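Local coordinates for esterase (uncultured bacterium pCosCE1, PDB 7ATL), which hydrolyses carboxylic esters and also shows promiscuous acyltransferase activity, as a family VIII carboxylesterase with the beta-lactamase fold, at residues 24-30 and 371-376; 318-322 and 334-339; 329-333 and 377-381. One frame throughout, in Å; residues are numbered along the deposited sequence.

Contact 1 of 3, residues 24-30 and 371-376; sequences RIVGSVV and RYPLQI
Tyr372 meets Ile25, Ser28 and Val30 in a buried helix-on-sheet contact, where the C-terminal helix 372-381 packs on strand 27-34, one strand in from an edge of the central antiparallel sheet. Ile25 lays CG1 over one face of the phenol ring, 4.0 Å from its centroid and 18° off the normal, a CH-pi contact. Ile376, from the tyrosine's own helix, sets CG1 over the opposite face, so the ring is clasped between two isoleucines. With CG anti to the backbone N (chi1 -175°), Tyr372 sends its hydroxyl toward the strand, where OH and Ser28 OG are hydrogen-bonded at 2.7 Å; Ser16 of helix 3-21 offers the same OH a second hydroxyl. Such close packing of the terminal helices on one sheet belongs to the serine beta-lactamase fold. Farther along, Val30 CG2 meets Ile376 CD1 tip to tip at 4.2 Å. At the other end the contact turns polar: Arg24 NH2 gives Gln375 OE1 a weak, bent bond of 2.6 Å (129°), the guanidinium and amide planes almost perpendicular. Arg371 brings NH2 over a face of the Arg24 guanidinium, 3.3 Å from Arg24 NE. Salt bridges from Arg24 to Glu22 and Glu366 probably offset this meeting of like charges, and Glu366 OE2 also accepts from the backbone N of Tyr372.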
loop_
_atom_site.group_PDB
_atom_site.type_symbol
_atom_site.label_atom_id
_atom_site.label_comp_id
_atom_site.label_asym_id
_atom_site.label_seq_id
_atom_site.Cartn_x
_atom_site.Cartn_y
_atom_site.Cartn_z
ATOM N N ARG A 24 10.603 16.169 -11.429
ATOM C CA ARG A 24 10.141 14.754 -11.423
ATOM C C ARG A 24 9.316 14.541 -10.148
ATOM O O ARG A 24 8.320 13.824 -10.203
ATOM C CB ARG A 24 11.333 13.793 -11.501
ATOM C CG ARG A 24 11.754 13.390 -12.909
ATOM C CD ARG A 24 13.211 12.931 -12.938
ATOM N NE ARG A 24 13.484 11.851 -11.994
ATOM C CZ ARG A 24 14.460 11.801 -11.080
ATOM N NH1 ARG A 24 15.356 12.766 -10.944
ATOM N NH2 ARG A 24 14.549 10.738 -10.299
ATOM N N ILE A 25 9.724 15.185 -9.059
ATOM C CA ILE A 25 9.095 15.145 -7.709
ATOM C C ILE A 25 8.847 16.591 -7.276
ATOM O O ILE A 25 9.708 17.451 -7.534
ATOM C CB ILE A 25 10.020 14.404 -6.719
ATOM C CG1 ILE A 25 10.245 12.960 -7.161
ATOM C CG2 ILE A 25 9.507 14.466 -5.286
ATOM C CD1 ILE A 25 8.958 12.157 -7.306
ATOM N N VAL A 26 7.720 16.835 -6.628
ATOM C CA VAL A 26 7.326 18.165 -6.100
ATOM C C VAL A 26 7.822 18.277 -4.658
ATOM O O VAL A 26 8.409 19.347 -4.295
ATOM C CB VAL A 26 5.803 18.328 -6.226
ATOM C CG1 VAL A 26 5.289 19.570 -5.502
ATOM C CG2 VAL A 26 5.400 18.324 -7.695
ATOM N N GLY A 27 7.576 17.224 -3.876
ATOM C CA GLY A 27 7.979 17.096 -2.462
ATOM C C GLY A 27 8.013 15.641 -2.014
ATOM O O GLY A 27 7.305 14.785 -2.605
ATOM N N SER A 28 8.837 15.334 -1.017
ATOM C CA SER A 28 8.963 13.967 -0.443
ATOM C C SER A 28 9.350 14.074 1.024
ATOM O O SER A 28 9.917 15.111 1.424
ATOM C CB SER A 28 9.937 13.091 -1.201
ATOM O OG SER A 28 11.276 13.436 -0.887
ATOM N N VAL A 29 8.976 13.053 1.783
ATOM C CA VAL A 29 9.545 12.733 3.116
ATOM C C VAL A 29 10.157 11.337 3.022
ATOM O O VAL A 29 9.418 10.419 2.668
ATOM C CB VAL A 29 8.458 12.810 4.190
ATOM C CG1 VAL A 29 9.014 12.443 5.557
ATOM C CG2 VAL A 29 7.816 14.181 4.203
ATOM N N VAL A 30 11.458 11.209 3.274
ATOM C CA VAL A 30 12.225 9.930 3.213
ATOM C C VAL A 30 12.849 9.646 4.588
ATOM O O VAL A 30 13.598 10.497 5.080
ATOM C CB VAL A 30 13.311 9.982 2.126
ATOM C CG1 VAL A 30 14.213 8.765 2.200
ATOM C CG2 VAL A 30 12.728 10.135 0.730
ATOM N N ARG A 371 11.925 6.690 -11.627
ATOM C CA ARG A 371 13.345 6.461 -11.250
ATOM C C ARG A 371 13.542 6.736 -9.745
ATOM O O ARG A 371 14.409 6.080 -9.134
ATOM C CB ARG A 371 14.250 7.274 -12.186
ATOM C CG ARG A 371 14.394 6.643 -13.570
ATOM C CD ARG A 371 14.776 7.609 -14.683
ATOM N NE ARG A 371 16.138 8.134 -14.545
ATOM C CZ ARG A 371 16.481 9.399 -14.261
ATOM N NH1 ARG A 371 17.762 9.715 -14.165
ATOM N NH2 ARG A 371 15.572 10.347 -14.080
ATOM N N TYR A 372 12.732 7.616 -9.143
ATOM C CA TYR A 372 12.966 8.160 -7.781
ATOM C C TYR A 372 13.087 7.051 -6.750
ATOM O O TYR A 372 14.057 7.040 -6.004
ATOM C CB TYR A 372 11.862 9.119 -7.345
ATOM C CG TYR A 372 12.120 9.796 -6.024
ATOM C CD1 TYR A 372 13.166 10.690 -5.864
ATOM C CD2 TYR A 372 11.305 9.568 -4.932
ATOM C CE1 TYR A 372 13.384 11.350 -4.662
ATOM C CE2 TYR A 372 11.500 10.229 -3.730
ATOM C CZ TYR A 372 12.537 11.127 -3.596
ATOM O OH TYR A 372 12.729 11.761 -2.409
ATOM N N PRO A 373 12.103 6.132 -6.609
ATOM C CA PRO A 373 12.183 5.093 -5.583
ATOM C C PRO A 373 13.455 4.241 -5.717
ATOM O O PRO A 373 14.004 3.885 -4.690
ATOM C CB PRO A 373 10.918 4.239 -5.787
ATOM C CG PRO A 373 10.405 4.607 -7.163
ATOM C CD PRO A 373 10.860 6.030 -7.389
ATOM N N LEU A 374 13.901 3.981 -6.959
ATOM C CA LEU A 374 15.082 3.123 -7.254
ATOM C C LEU A 374 16.385 3.854 -6.913
ATOM O O LEU A 374 17.313 3.198 -6.367
ATOM C CB LEU A 374 15.065 2.709 -8.726
ATOM C CG LEU A 374 13.876 1.849 -9.170
ATOM C CD1 LEU A 374 14.189 1.124 -10.481
ATOM C CD2 LEU A 374 13.471 0.865 -8.071
ATOM N N GLN A 375 16.467 5.144 -7.230
ATOM C CA GLN A 375 17.678 5.956 -6.974
ATOM C C GLN A 375 17.799 6.166 -5.472
ATOM O O GLN A 375 18.940 6.228 -4.987
ATOM C CB GLN A 375 17.617 7.319 -7.651
ATOM C CG GLN A 375 17.711 7.263 -9.164
ATOM C CD GLN A 375 17.140 8.540 -9.722
ATOM O OE1 GLN A 375 16.319 9.217 -9.093
ATOM N NE2 GLN A 375 17.566 8.881 -10.921
ATOM N N ILE A 376 16.674 6.293 -4.765
ATOM C CA ILE A 376 16.695 6.325 -3.277
ATOM C C ILE A 376 17.253 4.983 -2.791
ATOM O O ILE A 376 18.210 4.993 -1.985
ATOM C CB ILE A 376 15.310 6.619 -2.686
ATOM C CG1 ILE A 376 14.857 8.045 -3.024
ATOM C CG2 ILE A 376 15.326 6.360 -1.180
ATOM C CD1 ILE A 376 15.544 9.125 -2.202
#

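Contact 2 of 3, residues 318-322 and 334-339; sequences GGAVL and NGTLQW
Ala320 and Gln338 form a hydrogen-bonded pair between neighbouring antiparallel strands of the central sheet of this beta-lactamase fold. Ala320 N gives to Gln338 O at 2.8 Å, and Gln338 N returns a bond to Ala320 O at 2.9 Å. The next pair, Val321 with Leu337, is non-hydrogen-bonded; here Val321 CG2 meets Leu337 CD1 at 4.0 Å, while the alpha hydrogens of both residues point at carbonyls opposite. Beyond it Leu322 N bonds Thr336 O, and a nearly straight bond (174°) of 3.0 Å runs from Gly335 N to Leu322 O. At the other end Gly319, where a side chain would run into Gln338 O, lets Trp339 come close, Gly319 CA lying 4.1 Å from Trp339 CB. Ala320 CB then touches the edge of the indole, 3.7 Å from Trp339 CZ3.

Second-shell partners fix the polar ends. The Gln338 chain runs extended (chi1 174°, chi2 172°) away from the facing strand, its NE2 bonded to Gln309 and its OE1 to Gln332; Asn334 OD1 takes the backbone N of Ala325. Trp339 opens a Trp-Gly-Gly sequence, probably the family VIII counterpart of the beta-lactamase Lys-Thr-Gly motif. Its side chain touches the group Ser65, Lys68 and Tyr123, a Ser-x-x-Lys pattern and probably the catalytic centre as in relatives, and lies about 4 Å from two bound glycols, at least one probably from the crystallisation liquor. Phe315 packs edge-to-face with the indole, whose NE1 is hydrogen-bonded to Tyr171 OH.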
loop_
_atom_site.group_PDB
_atom_site.type_symbol
_atom_site.label_atom_id
_atom_site.label_comp_id
_atom_site.label_asym_id
_atom_site.label_seq_id
_atom_site.Cartn_x
_atom_site.Cartn_y
_atom_site.Cartn_z
ATOM N N GLY A 318 1.416 -8.703 2.914
ATOM C CA GLY A 318 1.681 -7.263 3.117
ATOM C C GLY A 318 2.532 -6.623 2.027
ATOM O O GLY A 318 2.511 -5.397 1.926
ATOM N N GLY A 319 3.259 -7.406 1.231
ATOM C CA GLY A 319 3.994 -6.873 0.064
ATOM C C GLY A 319 4.736 -7.959 -0.689
ATOM O O GLY A 319 4.507 -9.119 -0.396
ATOM N N ALA A 320 5.583 -7.561 -1.632
ATOM C CA ALA A 320 6.356 -8.455 -2.520
ATOM C C ALA A 320 7.606 -8.941 -1.774
ATOM O O ALA A 320 8.185 -8.156 -0.973
ATOM C CB ALA A 320 6.735 -7.741 -3.801
ATOM N N VAL A 321 7.990 -10.193 -2.037
ATOM C CA VAL A 321 9.130 -10.879 -1.391
ATOM C C VAL A 321 10.187 -11.071 -2.460
ATOM O O VAL A 321 9.845 -11.645 -3.494
ATOM C CB VAL A 321 8.702 -12.230 -0.805
ATOM C CG1 VAL A 321 9.914 -13.073 -0.386
ATOM C CG2 VAL A 321 7.720 -12.042 0.340
ATOM N N LEU A 322 11.411 -10.629 -2.194
ATOM C CA LEU A 322 12.560 -10.818 -3.107
ATOM C C LEU A 322 13.075 -12.238 -2.903
ATOM O O LEU A 322 13.470 -12.563 -1.775
ATOM C CB LEU A 322 13.620 -9.776 -2.760
ATOM C CG LEU A 322 14.837 -9.754 -3.669
ATOM C CD1 LEU A 322 14.404 -9.556 -5.109
ATOM C CD2 LEU A 322 15.806 -8.659 -3.247
ATOM N N ASN A 334 17.841 -11.009 -0.511
ATOM C CA ASN A 334 16.714 -11.959 -0.483
ATOM C C ASN A 334 16.026 -11.851 0.868
ATOM O O ASN A 334 16.734 -11.664 1.850
ATOM C CB ASN A 334 17.176 -13.367 -0.809
ATOM C CG ASN A 334 17.716 -13.462 -2.221
ATOM O OD1 ASN A 334 17.342 -12.729 -3.136
ATOM N ND2 ASN A 334 18.634 -14.375 -2.404
ATOM N N GLY A 335 14.690 -11.929 0.873
ATOM C CA GLY A 335 13.832 -11.798 2.069
ATOM C C GLY A 335 13.253 -10.395 2.237
ATOM O O GLY A 335 12.421 -10.213 3.148
ATOM N N THR A 336 13.723 -9.433 1.432
ATOM C CA THR A 336 13.246 -8.035 1.396
ATOM C C THR A 336 11.743 -8.044 1.127
ATOM O O THR A 336 11.304 -8.776 0.230
ATOM C CB THR A 336 13.992 -7.218 0.343
ATOM O OG1 THR A 336 15.279 -6.944 0.880
ATOM C CG2 THR A 336 13.327 -5.903 0.030
ATOM N N LEU A 337 10.992 -7.317 1.944
ATOM C CA LEU A 337 9.540 -7.096 1.768
ATOM C C LEU A 337 9.386 -5.671 1.254
ATOM O O LEU A 337 9.968 -4.777 1.877
ATOM C CB LEU A 337 8.820 -7.293 3.104
ATOM C CG LEU A 337 7.297 -7.369 3.013
ATOM C CD1 LEU A 337 6.871 -8.678 2.357
ATOM C CD2 LEU A 337 6.657 -7.215 4.387
ATOM N N GLN A 338 8.647 -5.473 0.163
ATOM C CA GLN A 338 8.511 -4.146 -0.483
ATOM C C GLN A 338 7.128 -4.002 -1.092
ATOM O O GLN A 338 6.612 -4.980 -1.626
ATOM C CB GLN A 338 9.535 -4.003 -1.606
ATOM C CG GLN A 338 9.383 -2.733 -2.440
ATOM C CD GLN A 338 10.558 -2.607 -3.373
ATOM O OE1 GLN A 338 11.644 -2.243 -2.973
ATOM N NE2 GLN A 338 10.364 -2.940 -4.633
ATOM N N TRP A 339 6.600 -2.791 -1.074
ATOM C CA TRP A 339 5.450 -2.391 -1.920
ATOM C C TRP A 339 5.430 -0.865 -1.999
ATOM O O TRP A 339 6.407 -0.248 -1.510
ATOM C CB TRP A 339 4.162 -2.994 -1.350
ATOM C CG TRP A 339 3.125 -3.267 -2.383
ATOM C CD1 TRP A 339 1.878 -2.736 -2.423
ATOM C CD2 TRP A 339 3.244 -4.129 -3.523
ATOM N NE1 TRP A 339 1.211 -3.192 -3.517
ATOM C CE2 TRP A 339 2.026 -4.040 -4.223
ATOM C CE3 TRP A 339 4.245 -4.968 -4.028
ATOM C CZ2 TRP A 339 1.791 -4.755 -5.401
ATOM C CZ3 TRP A 339 4.016 -5.673 -5.190
ATOM C CH2 TRP A 339 2.799 -5.569 -5.863
#

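Contact 3 of 3, residues 329-333 and 377-381; sequences ATPQH and RDAVY
Pro331 and Tyr381 bring their CA atoms within 6.5 Å where the irregular loop 329-333 passes the later part of helix 372-381. The loop leaves helix 325-328 through a Schellman motif at Ala329, continues into an ST turn at Thr330, and is held here against the C-terminal helix of the beta-lactamase fold. Pro331 packs on the tyrosine, CG 3.6 Å from Tyr381 CD1, and its carbonyl O sits over a face of the ring, 3.5 Å above the plane and toward the rim. The hydroxyl end slides past Gln332, with Tyr381 OH 3.6 Å from Gln332 CA, and is hydrogen-bonded to Asp350, whose OD2 also takes His333 ND1. Arg377, bent at chi3 (64°), turns a guanidinium face to Pro331 CD, 3.8 Å above the plane. The neighbouring Asp378 holds that group by a salt bridge, Arg377 NE to Asp378 OD1 at 2.9 Å, which should steady its rotation. The methylene CD of Arg377 lies 3.4 Å from Thr330 OG1, a hydroxyl gripped twice by Gln332: it accepts from Gln332 N and donates to Gln332 OE1 at 2.6 Å.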
loop_
_atom_site.group_PDB
_atom_site.type_symbol
_atom_site.label_atom_id
_atom_site.label_comp_id
_atom_site.label_asym_id
_atom_site.label_seq_id
_atom_site.Cartn_x
_atom_site.Cartn_y
_atom_site.Cartn_z
ATOM N N ALA A 329 18.258 -7.350 -10.052
ATOM C CA ALA A 329 19.322 -6.345 -10.270
ATOM C C ALA A 329 19.093 -5.220 -9.272
ATOM O O ALA A 329 18.911 -4.091 -9.707
ATOM C CB ALA A 329 19.288 -5.856 -11.697
ATOM N N THR A 330 19.033 -5.595 -7.993
ATOM C CA THR A 330 18.836 -4.724 -6.814
ATOM C C THR A 330 19.965 -5.021 -5.830
ATOM O O THR A 330 20.330 -6.188 -5.661
ATOM C CB THR A 330 17.465 -4.975 -6.165
ATOM O OG1 THR A 330 17.268 -4.135 -5.015
ATOM C CG2 THR A 330 17.285 -6.418 -5.735
ATOM N N PRO A 331 20.496 -4.004 -5.100
ATOM C CA PRO A 331 21.386 -4.247 -3.964
ATOM C C PRO A 331 20.617 -4.754 -2.732
ATOM O O PRO A 331 21.250 -5.071 -1.747
ATOM C CB PRO A 331 21.994 -2.862 -3.691
ATOM C CG PRO A 331 20.887 -1.905 -4.085
ATOM C CD PRO A 331 20.220 -2.568 -5.279
ATOM N N GLN A 332 19.280 -4.799 -2.786
ATOM C CA GLN A 332 18.463 -5.385 -1.688
ATOM C C GLN A 332 18.792 -6.878 -1.602
ATOM O O GLN A 332 19.181 -7.458 -2.605
ATOM C CB GLN A 332 16.966 -5.195 -1.919
ATOM C CG GLN A 332 16.533 -3.749 -2.021
ATOM C CD GLN A 332 15.196 -3.563 -2.697
ATOM O OE1 GLN A 332 14.944 -4.035 -3.803
ATOM N NE2 GLN A 332 14.328 -2.840 -2.015
ATOM N N HIS A 333 18.655 -7.463 -0.425
ATOM C CA HIS A 333 18.994 -8.883 -0.180
ATOM C C HIS A 333 17.709 -9.725 -0.192
ATOM O O HIS A 333 16.623 -9.196 0.139
ATOM C CB HIS A 333 19.767 -9.024 1.138
ATOM C CG HIS A 333 21.104 -8.353 1.174
ATOM N ND1 HIS A 333 21.250 -7.016 1.454
ATOM C CD2 HIS A 333 22.360 -8.854 1.066
ATOM C CE1 HIS A 333 22.535 -6.715 1.461
ATOM N NE2 HIS A 333 23.236 -7.823 1.234
ATOM N N ARG A 377 16.691 3.884 -3.300
ATOM C CA ARG A 377 17.087 2.503 -2.952
ATOM C C ARG A 377 18.613 2.421 -3.068
ATOM O O ARG A 377 19.288 2.092 -2.066
ATOM C CB ARG A 377 16.367 1.506 -3.867
ATOM C CG ARG A 377 16.866 0.074 -3.723
ATOM C CD ARG A 377 16.569 -0.813 -4.917
ATOM N NE ARG A 377 17.250 -0.389 -6.126
ATOM C CZ ARG A 377 17.151 -0.991 -7.311
ATOM N NH1 ARG A 377 16.396 -2.066 -7.470
ATOM N NH2 ARG A 377 17.821 -0.498 -8.338
ATOM N N ASP A 378 19.125 2.763 -4.245
ATOM C CA ASP A 378 20.577 2.799 -4.563
ATOM C C ASP A 378 21.339 3.697 -3.560
ATOM O O ASP A 378 22.397 3.263 -3.054
ATOM C CB ASP A 378 20.752 3.188 -6.031
ATOM C CG ASP A 378 20.347 2.071 -6.972
ATOM O OD1 ASP A 378 19.773 1.067 -6.479
ATOM O OD2 ASP A 378 20.633 2.193 -8.165
ATOM N N ALA A 379 20.833 4.882 -3.234
ATOM C CA ALA A 379 21.492 5.788 -2.266
ATOM C C ALA A 379 21.600 5.107 -0.897
ATOM O O ALA A 379 22.570 5.386 -0.196
ATOM C CB ALA A 379 20.763 7.106 -2.160
ATOM N N VAL A 380 20.644 4.263 -0.505
ATOM C CA VAL A 380 20.678 3.616 0.838
ATOM C C VAL A 380 21.857 2.630 0.890
ATOM O O VAL A 380 22.590 2.648 1.886
ATOM C CB VAL A 380 19.333 2.954 1.181
ATOM C CG1 VAL A 380 19.402 2.143 2.467
ATOM C CG2 VAL A 380 18.230 3.997 1.284
ATOM N N TYR A 381 22.077 1.856 -0.169
ATOM C CA TYR A 381 23.112 0.794 -0.220
ATOM C C TYR A 381 24.455 1.317 -0.808
ATOM O O TYR A 381 25.395 0.509 -0.899
ATOM C CB TYR A 381 22.571 -0.413 -1.005
ATOM C CG TYR A 381 21.401 -1.160 -0.395
ATOM C CD1 TYR A 381 20.091 -0.861 -0.729
ATOM C CD2 TYR A 381 21.604 -2.219 0.465
ATOM C CE1 TYR A 381 19.021 -1.563 -0.191
ATOM C CE2 TYR A 381 20.549 -2.936 1.006
ATOM C CZ TYR A 381 19.243 -2.620 0.679
ATOM O OH TYR A 381 18.210 -3.349 1.213
#

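How the contacts relate
Followed from the N terminus, the chain enters contact 1 at 24-30, and that loop closes only some 340 residues later, when 371-376 returns to the same strand region. Contact 2 lies wholly within this span: 318-322 pairs with 334-339 after a short excursion through helix 325-328. Contact 3 crosses both, for 329-333 belongs to that excursion while its partner, 377-381, directly follows 371-376 on the C-terminal helix. One helix thus serves contacts 1 and 3, tying strand 27-34 at one side of the sheet to the connection between two strands farther across. Contacts 2 and 3 also touch, Leu322 CD2 packing on Thr330 CG2 at 3.7 Å.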